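Dicer Related Helicase (Caenorhabditis elegans, PDB 6M6Q) is an RLR-family helicase of RNA interference that probably binds RNA and hydrolyses ATP, represented here by its N-terminal domain. Local coordinates at residues M84-R88 with Q99-Y103. Coordinates in Å, arbitrary orientation, origin at the centre of the assembly. Residues are numbered along the deposited sequence.
Sequences MIKIR and QAETY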
ATOM      1  N   MET B  84      -3.504   8.258  35.301  1.00 49.50           N
ATOM      2  CA  MET B  84      -2.352   8.250  36.245  1.00 49.07           C
ATOM      3  C   MET B  84      -2.742   8.990  37.525  1.00 54.47           C
ATOM      4  O   MET B  84      -2.483   8.433  38.624  1.00 62.03           O
ATOM      5  CB  MET B  84      -1.103   8.908  35.657  1.00 49.18           C
ATOM      6  CG  MET B  84       0.150   8.787  36.549  1.00 49.01           C
ATOM      7  SD  MET B  84       0.530   7.056  36.999  1.00 53.21           S
ATOM      8  CE  MET B  84       1.570   6.551  35.635  1.00 55.72           C
ATOM      9  N   ILE B  85      -3.325  10.185  37.399  1.00 54.33           N
ATOM     10  CA  ILE B  85      -3.672  11.050  38.561  1.00 59.90           C
ATOM     11  C   ILE B  85      -4.720  10.323  39.396  1.00 59.21           C
ATOM     12  O   ILE B  85      -4.592  10.352  40.646  1.00 62.94           O
ATOM     13  CB  ILE B  85      -4.146  12.451  38.112  1.00 70.74           C
ATOM     14  CG1 ILE B  85      -2.998  13.250  37.483  1.00 69.34           C
ATOM     15  CG2 ILE B  85      -4.809  13.220  39.263  1.00 66.17           C
ATOM     16  CD1 ILE B  85      -3.457  14.312  36.516  1.00 66.62           C
ATOM     17  N   LYS B  86      -5.651   9.609  38.745  1.00 54.01           N
ATOM     18  CA  LYS B  86      -6.762   8.895  39.443  1.00 59.69           C
ATOM     19  C   LYS B  86      -6.190   7.709  40.238  1.00 57.19           C
ATOM     20  O   LYS B  86      -6.599   7.530  41.391  1.00 58.77           O
ATOM     21  CB  LYS B  86      -7.835   8.437  38.456  1.00 57.61           C
ATOM     22  CG  LYS B  86      -8.819   9.510  38.027  1.00 55.98           C
ATOM     23  CD  LYS B  86      -9.784   9.003  37.008  1.00 60.42           C
ATOM     24  CE  LYS B  86     -10.472  10.100  36.234  1.00 66.26           C
ATOM     25  NZ  LYS B  86     -11.221   9.536  35.089  1.00 69.99           N
ATOM     26  N   ILE B  87      -5.250   6.963  39.649  1.00 52.82           N
ATOM     27  CA  ILE B  87      -4.580   5.796  40.289  1.00 55.05           C
ATOM     28  C   ILE B  87      -3.904   6.288  41.582  1.00 52.01           C
ATOM     29  O   ILE B  87      -4.124   5.666  42.627  1.00 46.89           O
ATOM     30  CB  ILE B  87      -3.580   5.116  39.313  1.00 58.32           C
ATOM     31  CG1 ILE B  87      -4.268   4.546  38.052  1.00 61.08           C
ATOM     32  CG2 ILE B  87      -2.740   4.061  40.025  1.00 55.31           C
ATOM     33  CD1 ILE B  87      -5.003   3.227  38.238  1.00 60.23           C
ATOM     34  N   ARG B  88      -3.150   7.389  41.514  1.00 50.54           N
ATOM     35  CA  ARG B  88      -2.283   7.882  42.627  1.00 55.23           C
ATOM     36  C   ARG B  88      -3.157   8.490  43.736  1.00 55.18           C
ATOM     37  O   ARG B  88      -2.612   8.793  44.815  1.00 49.46           O
ATOM     38  CB  ARG B  88      -1.248   8.900  42.126  1.00 54.40           C
ATOM     39  CG  ARG B  88      -0.265   8.337  41.110  1.00 65.35           C
ATOM     40  CD  ARG B  88       1.182   8.626  41.437  1.00 78.08           C
ATOM     41  NE  ARG B  88       1.679   9.765  40.678  1.00 92.43           N
ATOM     42  CZ  ARG B  88       2.501   9.694  39.627  1.00102.09           C
ATOM     43  NH1 ARG B  88       2.959   8.529  39.199  1.00 94.26           N
ATOM     44  NH2 ARG B  88       2.880  10.803  39.020  1.00112.64           N
ATOM     45  N   GLN B  99       1.712  -1.668  39.646  1.00 60.98           N
ATOM     46  CA  GLN B  99       1.363  -2.445  38.414  1.00 58.30           C
ATOM     47  C   GLN B  99       0.513  -1.535  37.502  1.00 56.27           C
ATOM     48  O   GLN B  99       0.836  -1.406  36.307  1.00 59.80           O
ATOM     49  CB  GLN B  99       0.628  -3.772  38.723  1.00 55.01           C
ATOM     50  CG  GLN B  99       1.498  -4.871  39.376  1.00 62.16           C
ATOM     51  CD  GLN B  99       0.787  -6.206  39.598  1.00 65.11           C
ATOM     52  OE1 GLN B  99       0.894  -7.133  38.794  1.00 75.00           O
ATOM     53  NE2 GLN B  99       0.069  -6.333  40.707  1.00 53.88           N
ATOM     54  N   ALA B 100      -0.514  -0.906  38.061  1.00 51.74           N
ATOM     55  CA  ALA B 100      -1.438  -0.016  37.335  1.00 52.97           C
ATOM     56  C   ALA B 100      -0.634   1.118  36.690  1.00 51.14           C
ATOM     57  O   ALA B 100      -0.867   1.414  35.535  1.00 51.30           O
ATOM     58  CB  ALA B 100      -2.485   0.507  38.288  1.00 51.88           C
ATOM     59  N   GLU B 101       0.273   1.722  37.450  1.00 55.34           N
ATOM     60  CA  GLU B 101       1.072   2.888  37.024  1.00 56.44           C
ATOM     61  C   GLU B 101       1.909   2.489  35.805  1.00 62.82           C
ATOM     62  O   GLU B 101       2.040   3.315  34.889  1.00 71.36           O
ATOM     63  CB  GLU B 101       1.957   3.399  38.169  1.00 56.33           C
ATOM     64  CG  GLU B 101       1.212   4.232  39.217  1.00 57.51           C
ATOM     65  CD  GLU B 101       2.113   4.945  40.228  1.00 60.73           C
ATOM     66  OE1 GLU B 101       1.808   4.891  41.436  1.00 60.40           O
ATOM     67  OE2 GLU B 101       3.135   5.532  39.807  1.00 61.07           O
ATOM     68  N   THR B 102       2.465   1.276  35.785  1.00 69.78           N
ATOM     69  CA  THR B 102       3.365   0.824  34.686  1.00 75.82           C
ATOM     70  C   THR B 102       2.521   0.622  33.427  1.00 64.51           C
ATOM     71  O   THR B 102       2.982   1.015  32.355  1.00 61.49           O
ATOM     72  CB  THR B 102       4.181  -0.427  35.053  1.00 70.87           C
ATOM     73  OG1 THR B 102       3.270  -1.422  35.497  1.00 83.42           O
ATOM     74  CG2 THR B 102       5.221  -0.174  36.122  1.00 68.38           C
ATOM     75  N   TYR B 103       1.287   0.152  33.582  1.00 59.40           N
ATOM     76  CA  TYR B 103       0.356  -0.086  32.459  1.00 65.16           C
ATOM     77  C   TYR B 103      -0.047   1.261  31.848  1.00 66.02           C
ATOM     78  O   TYR B 103      -0.105   1.366  30.618  1.00 70.28           O
ATOM     79  CB  TYR B 103      -0.861  -0.898  32.891  1.00 69.66           C
ATOM     80  CG  TYR B 103      -1.634  -1.436  31.717  1.00 91.00           C
ATOM     81  CD1 TYR B 103      -1.177  -2.543  31.009  1.00 96.38           C
ATOM     82  CD2 TYR B 103      -2.741  -0.761  31.217  1.00 92.21           C
ATOM     83  CE1 TYR B 103      -1.862  -3.026  29.901  1.00 86.87           C
ATOM     84  CE2 TYR B 103      -3.430  -1.226  30.104  1.00 86.44           C
ATOM     85  CZ  TYR B 103      -2.997  -2.369  29.454  1.00 84.95           C
ATOM     86  OH  TYR B 103      -3.676  -2.834  28.368  1.00101.40           O
TER
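Start at Gln-99, on the early turns of the long helix 94-127. Its side chain stays clear of the short helix across the gap; its carbonyl O takes the hydroxyl OG1 of Thr-102 at 2.6 Å, a bond within the helix. Ala-100 makes the first real contact. Its CB points toward the other segment and meets Ile-87 CD1 at 3.7 Å, and so small a side chain leaves room for the isoleucine to lie against the helix. Glu-101 is the hub. Its CA comes within 6.4 Å of Met-84 CA, the closest CA pair of the two segments, and the side chain runs out along Met-84 and Ile-87, its CG touching both: Glu-101 CG lies 3.7 Å from Met-84 SD and 4.0 Å from Ile-87 CG2. The methionine bends so that its CE sits 3.4 Å from Glu-101 O, a van der Waals touch. At the carboxylate, OE2 accepts a hydrogen bond from Arg-88 NH1 at 3.1 Å, part of a salt bridge made at the edge of the guanidinium, while OE1 pairs with Arg-97 one turn earlier. Glu-101 thus joins apolar packing through its methylenes to charge pairing at its tip. This is a small helix-against-helix patch, 245 Å² in all, its centre about 37 Å from the centre of the chain. Helix 82-87 lies beside the start of helix 94-127, joined to it by a short connection, in a helical hairpin; Met-84 extends the packing along the long helix to Val-104 and Thr-105, and Val-78, from the preceding loop, also touches Met-84.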